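Local coordinates for aromatic amino acid exporter YddG (Starkeya novella, PDB 5I20), which exports a broad range of amino acids, including threonine, methionine, lysine and glutamate, across the bacterial inner membrane, at residues T36-I48 against V180-S192. Sequence-based numbering, arbitrary orientation.
Sequences TALTFTIGGAVGI and VVAGFCLATAALS
The carbonyl oxygen of Ala37 is gripped by two donors, Thr41 N and Thr41 OG1, and meets the methyl of Ala189 across the contact. The hydroxyl bond is short, 2.7 Å from Thr41 OG1 to Ala37 O, and nearly straight on to the carbonyl (165°). With OG1 anti to its carbonyl carbon (chi1 -64°), Thr41 turns its oxygen back to its own helix, and Ala189 CB rests 3.4 Å from Thr41 OG1. Ser192 OG donates a hydrogen bond within its own helix, 2.7 Å to Thr188 O, from above the plane of that carbonyl. Thr36 CG2 packs against Ser192 OG. No hydrogen bond joins the two segments; they meet through van der Waals packing, part of it methyl groups against backbone carbonyls. Phe40 CD2 leans on Cys185 SG at 3.5 Å. Cys185 SG lies 4.7 Å from the centroid of the Phe40 ring, oblique to it, a sulfur-aromatic contact. His79 and Phe225 also meet this ring. Ala37 and Ala189 approach to 4.0 Å between CA atoms, as do Gly44 and Ala182. Ala182 CB sits 3.4 Å from Gly44 O. Ile48 and Leu186 cross at about a right angle and touch by their CD1 methyls. The axes of the two segments come within 7.7 Å, at 159°. This is close antiparallel packing of transmembrane helices through small residues, joining the two EamA regions of this DMT-superfamily transporter.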
ATOM      1  N   THR A  36      -5.036 -13.651   1.021  1.00 60.56           N
ATOM      2  CA  THR A  36      -5.686 -12.510   0.392  1.00 56.35           C
ATOM      3  C   THR A  36      -7.197 -12.714   0.344  1.00 56.50           C
ATOM      4  O   THR A  36      -7.966 -11.818   0.698  1.00 53.51           O
ATOM      5  CB  THR A  36      -5.142 -12.280  -1.034  1.00 62.39           C
ATOM      6  OG1 THR A  36      -3.739 -11.991  -0.969  1.00 66.68           O
ATOM      7  CG2 THR A  36      -5.862 -11.124  -1.709  1.00 58.60           C
ATOM      8  N   ALA A  37      -7.611 -13.903  -0.087  1.00 53.73           N
ATOM      9  CA  ALA A  37      -9.025 -14.262  -0.153  1.00 55.61           C
ATOM     10  C   ALA A  37      -9.714 -14.130   1.204  1.00 56.25           C
ATOM     11  O   ALA A  37     -10.838 -13.635   1.293  1.00 56.70           O
ATOM     12  CB  ALA A  37      -9.182 -15.679  -0.682  1.00 61.94           C
ATOM     13  N   LEU A  38      -9.037 -14.573   2.258  1.00 52.95           N
ATOM     14  CA  LEU A  38      -9.601 -14.511   3.601  1.00 54.20           C
ATOM     15  C   LEU A  38      -9.645 -13.076   4.124  1.00 51.34           C
ATOM     16  O   LEU A  38     -10.659 -12.634   4.662  1.00 51.71           O
ATOM     17  CB  LEU A  38      -8.803 -15.400   4.561  1.00 52.76           C
ATOM     18  CG  LEU A  38      -8.845 -16.912   4.317  1.00 56.43           C
ATOM     19  CD1 LEU A  38      -7.882 -17.638   5.247  1.00 57.72           C
ATOM     20  CD2 LEU A  38     -10.258 -17.460   4.482  1.00 60.24           C
ATOM     21  N   THR A  39      -8.548 -12.346   3.961  1.00 49.76           N
ATOM     22  CA  THR A  39      -8.459 -10.999   4.520  1.00 54.78           C
ATOM     23  C   THR A  39      -9.298  -9.970   3.757  1.00 52.03           C
ATOM     24  O   THR A  39      -9.798  -9.014   4.351  1.00 50.85           O
ATOM     25  CB  THR A  39      -6.994 -10.514   4.572  1.00 55.07           C
ATOM     26  OG1 THR A  39      -6.362 -10.746   3.307  1.00 53.74           O
ATOM     27  CG2 THR A  39      -6.230 -11.257   5.658  1.00 52.78           C
ATOM     28  N   PHE A  40      -9.459 -10.163   2.452  1.00 50.27           N
ATOM     29  CA  PHE A  40     -10.238  -9.219   1.655  1.00 55.92           C
ATOM     30  C   PHE A  40     -11.735  -9.479   1.757  1.00 59.94           C
ATOM     31  O   PHE A  40     -12.540  -8.572   1.544  1.00 62.90           O
ATOM     32  CB  PHE A  40      -9.790  -9.246   0.192  1.00 57.64           C
ATOM     33  CG  PHE A  40      -8.689  -8.273  -0.112  1.00 60.07           C
ATOM     34  CD1 PHE A  40      -7.367  -8.602   0.137  1.00 65.71           C
ATOM     35  CD2 PHE A  40      -8.976  -7.021  -0.624  1.00 59.87           C
ATOM     36  CE1 PHE A  40      -6.354  -7.706  -0.133  1.00 65.58           C
ATOM     37  CE2 PHE A  40      -7.968  -6.120  -0.895  1.00 62.63           C
ATOM     38  CZ  PHE A  40      -6.656  -6.463  -0.648  1.00 66.32           C
ATOM     39  N   THR A  41     -12.109 -10.714   2.078  1.00 56.79           N
ATOM     40  CA  THR A  41     -13.500 -11.010   2.395  1.00 55.18           C
ATOM     41  C   THR A  41     -13.864 -10.287   3.687  1.00 52.86           C
ATOM     42  O   THR A  41     -14.913  -9.654   3.778  1.00 56.79           O
ATOM     43  CB  THR A  41     -13.754 -12.523   2.546  1.00 57.68           C
ATOM     44  OG1 THR A  41     -13.515 -13.173   1.292  1.00 62.85           O
ATOM     45  CG2 THR A  41     -15.188 -12.787   2.974  1.00 51.25           C
ATOM     46  N   ILE A  42     -12.980 -10.371   4.677  1.00 52.26           N
ATOM     47  CA  ILE A  42     -13.171  -9.660   5.935  1.00 54.17           C
ATOM     48  C   ILE A  42     -13.143  -8.155   5.691  1.00 55.87           C
ATOM     49  O   ILE A  42     -13.964  -7.412   6.226  1.00 60.15           O
ATOM     50  CB  ILE A  42     -12.096 -10.044   6.976  1.00 57.95           C
ATOM     51  CG1 ILE A  42     -12.192 -11.536   7.308  1.00 60.41           C
ATOM     52  CG2 ILE A  42     -12.247  -9.210   8.243  1.00 56.89           C
ATOM     53  CD1 ILE A  42     -11.096 -12.041   8.225  1.00 56.52           C
ATOM     54  N   GLY A  43     -12.206  -7.717   4.858  1.00 52.88           N
ATOM     55  CA  GLY A  43     -12.084  -6.317   4.504  1.00 50.72           C
ATOM     56  C   GLY A  43     -13.312  -5.766   3.813  1.00 54.12           C
ATOM     57  O   GLY A  43     -13.792  -4.681   4.147  1.00 53.58           O
ATOM     58  N   GLY A  44     -13.824  -6.517   2.842  1.00 51.39           N
ATOM     59  CA  GLY A  44     -15.037  -6.129   2.149  1.00 53.33           C
ATOM     60  C   GLY A  44     -16.229  -6.135   3.084  1.00 54.77           C
ATOM     61  O   GLY A  44     -17.157  -5.344   2.927  1.00 56.09           O
ATOM     62  N   ALA A  45     -16.201  -7.031   4.066  1.00 58.11           N
ATOM     63  CA  ALA A  45     -17.297  -7.153   5.021  1.00 66.81           C
ATOM     64  C   ALA A  45     -17.346  -5.949   5.951  1.00 68.32           C
ATOM     65  O   ALA A  45     -18.424  -5.497   6.334  1.00 71.46           O
ATOM     66  CB  ALA A  45     -17.161  -8.438   5.822  1.00 67.63           C
ATOM     67  N   VAL A  46     -16.174  -5.437   6.312  1.00 70.73           N
ATOM     68  CA  VAL A  46     -16.081  -4.249   7.151  1.00 74.27           C
ATOM     69  C   VAL A  46     -16.680  -3.044   6.435  1.00 73.50           C
ATOM     70  O   VAL A  46     -17.396  -2.244   7.036  1.00 75.50           O
ATOM     71  CB  VAL A  46     -14.621  -3.945   7.538  1.00 77.27           C
ATOM     72  CG1 VAL A  46     -14.533  -2.627   8.291  1.00 78.04           C
ATOM     73  CG2 VAL A  46     -14.053  -5.075   8.376  1.00 79.60           C
ATOM     74  N   GLY A  47     -16.390  -2.931   5.143  1.00 71.34           N
ATOM     75  CA  GLY A  47     -16.931  -1.860   4.327  1.00 70.33           C
ATOM     76  C   GLY A  47     -18.441  -1.918   4.211  1.00 68.85           C
ATOM     77  O   GLY A  47     -19.110  -0.886   4.183  1.00 69.99           O
ATOM     78  N   ILE A  48     -18.980  -3.130   4.139  1.00 66.21           N
ATOM     79  CA  ILE A  48     -20.426  -3.313   4.100  1.00 69.64           C
ATOM     80  C   ILE A  48     -21.039  -2.892   5.432  1.00 68.18           C
ATOM     81  O   ILE A  48     -22.005  -2.132   5.470  1.00 67.33           O
ATOM     82  CB  ILE A  48     -20.809  -4.774   3.793  1.00 68.61           C
ATOM     83  CG1 ILE A  48     -20.324  -5.168   2.396  1.00 66.57           C
ATOM     84  CG2 ILE A  48     -22.314  -4.965   3.908  1.00 73.09           C
ATOM     85  CD1 ILE A  48     -20.558  -6.623   2.055  1.00 67.16           C
ATOM     86  N   VAL A 180     -17.926   1.432  -2.193  1.00 63.02           N
ATOM     87  CA  VAL A 180     -17.802   0.618  -3.398  1.00 60.86           C
ATOM     88  C   VAL A 180     -16.531  -0.242  -3.343  1.00 56.87           C
ATOM     89  O   VAL A 180     -16.486  -1.333  -3.915  1.00 57.25           O
ATOM     90  CB  VAL A 180     -17.813   1.504  -4.667  1.00 59.53           C
ATOM     91  CG1 VAL A 180     -17.560   0.678  -5.922  1.00 62.44           C
ATOM     92  CG2 VAL A 180     -19.145   2.235  -4.777  1.00 58.38           C
ATOM     93  N   VAL A 181     -15.519   0.244  -2.622  1.00 54.21           N
ATOM     94  CA  VAL A 181     -14.266  -0.488  -2.410  1.00 52.57           C
ATOM     95  C   VAL A 181     -14.519  -1.884  -1.830  1.00 54.01           C
ATOM     96  O   VAL A 181     -13.782  -2.829  -2.117  1.00 58.77           O
ATOM     97  CB  VAL A 181     -13.313   0.306  -1.479  1.00 54.50           C
ATOM     98  CG1 VAL A 181     -12.136  -0.551  -1.025  1.00 53.52           C
ATOM     99  CG2 VAL A 181     -12.814   1.563  -2.183  1.00 48.49           C
ATOM    100  N   ALA A 182     -15.575  -2.010  -1.030  1.00 58.39           N
ATOM    101  CA  ALA A 182     -16.000  -3.309  -0.517  1.00 55.98           C
ATOM    102  C   ALA A 182     -16.262  -4.281  -1.663  1.00 55.75           C
ATOM    103  O   ALA A 182     -15.934  -5.463  -1.574  1.00 55.76           O
ATOM    104  CB  ALA A 182     -17.242  -3.158   0.352  1.00 55.90           C
ATOM    105  N   GLY A 183     -16.849  -3.770  -2.739  1.00 55.66           N
ATOM    106  CA  GLY A 183     -17.088  -4.567  -3.926  1.00 58.37           C
ATOM    107  C   GLY A 183     -15.786  -4.975  -4.585  1.00 55.89           C
ATOM    108  O   GLY A 183     -15.666  -6.078  -5.117  1.00 60.06           O
ATOM    109  N   PHE A 184     -14.808  -4.074  -4.549  1.00 55.90           N
ATOM    110  CA  PHE A 184     -13.479  -4.353  -5.081  1.00 52.13           C
ATOM    111  C   PHE A 184     -12.804  -5.453  -4.277  1.00 53.00           C
ATOM    112  O   PHE A 184     -12.179  -6.354  -4.838  1.00 54.26           O
ATOM    113  CB  PHE A 184     -12.603  -3.097  -5.062  1.00 50.06           C
ATOM    114  CG  PHE A 184     -13.129  -1.962  -5.895  1.00 52.50           C
ATOM    115  CD1 PHE A 184     -14.048  -2.184  -6.910  1.00 55.70           C
ATOM    116  CD2 PHE A 184     -12.692  -0.667  -5.665  1.00 48.53           C
ATOM    117  CE1 PHE A 184     -14.524  -1.134  -7.673  1.00 60.00           C
ATOM    118  CE2 PHE A 184     -13.162   0.387  -6.423  1.00 48.22           C
ATOM    119  CZ  PHE A 184     -14.079   0.154  -7.429  1.00 57.44           C
ATOM    120  N   CYS A 185     -12.930  -5.369  -2.956  1.00 52.24           N
ATOM    121  CA  CYS A 185     -12.306  -6.339  -2.065  1.00 52.65           C
ATOM    122  C   CYS A 185     -12.927  -7.724  -2.212  1.00 55.34           C
ATOM    123  O   CYS A 185     -12.212  -8.721  -2.301  1.00 56.36           O
ATOM    124  CB  CYS A 185     -12.401  -5.872  -0.610  1.00 49.11           C
ATOM    125  SG  CYS A 185     -11.339  -4.461  -0.216  1.00 57.25           S
ATOM    126  N   LEU A 186     -14.256  -7.780  -2.239  1.00 56.54           N
ATOM    127  CA  LEU A 186     -14.958  -9.053  -2.371  1.00 55.80           C
ATOM    128  C   LEU A 186     -14.657  -9.709  -3.712  1.00 57.12           C
ATOM    129  O   LEU A 186     -14.438 -10.920  -3.783  1.00 59.78           O
ATOM    130  CB  LEU A 186     -16.467  -8.861  -2.202  1.00 51.74           C
ATOM    131  CG  LEU A 186     -16.923  -8.463  -0.796  1.00 53.90           C
ATOM    132  CD1 LEU A 186     -18.428  -8.241  -0.750  1.00 54.36           C
ATOM    133  CD2 LEU A 186     -16.496  -9.507   0.226  1.00 54.20           C
ATOM    134  N   ALA A 187     -14.638  -8.907  -4.771  1.00 57.31           N
ATOM    135  CA  ALA A 187     -14.293  -9.407  -6.098  1.00 57.18           C
ATOM    136  C   ALA A 187     -12.853  -9.908  -6.120  1.00 59.39           C
ATOM    137  O   ALA A 187     -12.570 -10.978  -6.661  1.00 60.60           O
ATOM    138  CB  ALA A 187     -14.499  -8.327  -7.148  1.00 55.87           C
ATOM    139  N   THR A 188     -11.948  -9.134  -5.525  1.00 56.79           N
ATOM    140  CA  THR A 188     -10.544  -9.528  -5.430  1.00 55.52           C
ATOM    141  C   THR A 188     -10.394 -10.814  -4.624  1.00 53.15           C
ATOM    142  O   THR A 188      -9.580 -11.674  -4.957  1.00 57.32           O
ATOM    143  CB  THR A 188      -9.680  -8.424  -4.783  1.00 54.84           C
ATOM    144  OG1 THR A 188      -9.798  -7.215  -5.541  1.00 58.48           O
ATOM    145  CG2 THR A 188      -8.219  -8.842  -4.733  1.00 54.86           C
ATOM    146  N   ALA A 189     -11.185 -10.941  -3.565  1.00 51.10           N
ATOM    147  CA  ALA A 189     -11.172 -12.148  -2.746  1.00 50.68           C
ATOM    148  C   ALA A 189     -11.674 -13.350  -3.540  1.00 51.61           C
ATOM    149  O   ALA A 189     -11.138 -14.451  -3.418  1.00 55.37           O
ATOM    150  CB  ALA A 189     -12.011 -11.952  -1.494  1.00 50.31           C
ATOM    151  N   ALA A 190     -12.705 -13.136  -4.353  1.00 51.80           N
ATOM    152  CA  ALA A 190     -13.255 -14.209  -5.175  1.00 53.81           C
ATOM    153  C   ALA A 190     -12.221 -14.703  -6.181  1.00 58.50           C
ATOM    154  O   ALA A 190     -12.047 -15.909  -6.365  1.00 58.46           O
ATOM    155  CB  ALA A 190     -14.515 -13.744  -5.888  1.00 51.95           C
ATOM    156  N   LEU A 191     -11.534 -13.764  -6.826  1.00 56.91           N
ATOM    157  CA  LEU A 191     -10.481 -14.102  -7.779  1.00 58.96           C
ATOM    158  C   LEU A 191      -9.290 -14.768  -7.090  1.00 58.61           C
ATOM    159  O   LEU A 191      -8.727 -15.735  -7.606  1.00 57.60           O
ATOM    160  CB  LEU A 191     -10.018 -12.851  -8.531  1.00 60.62           C
ATOM    161  CG  LEU A 191     -11.015 -12.224  -9.508  1.00 62.99           C
ATOM    162  CD1 LEU A 191     -10.464 -10.923 -10.070  1.00 59.96           C
ATOM    163  CD2 LEU A 191     -11.346 -13.194 -10.631  1.00 65.39           C
ATOM    164  N   SER A 192      -8.908 -14.248  -5.926  1.00 57.96           N
ATOM    165  CA  SER A 192      -7.798 -14.818  -5.166  1.00 60.60           C
ATOM    166  C   SER A 192      -8.124 -16.236  -4.712  1.00 65.75           C
ATOM    167  O   SER A 192      -7.234 -17.073  -4.563  1.00 67.26           O
ATOM    168  CB  SER A 192      -7.460 -13.945  -3.957  1.00 60.76           C
ATOM    169  OG  SER A 192      -7.145 -12.622  -4.355  1.00 64.07           O
TER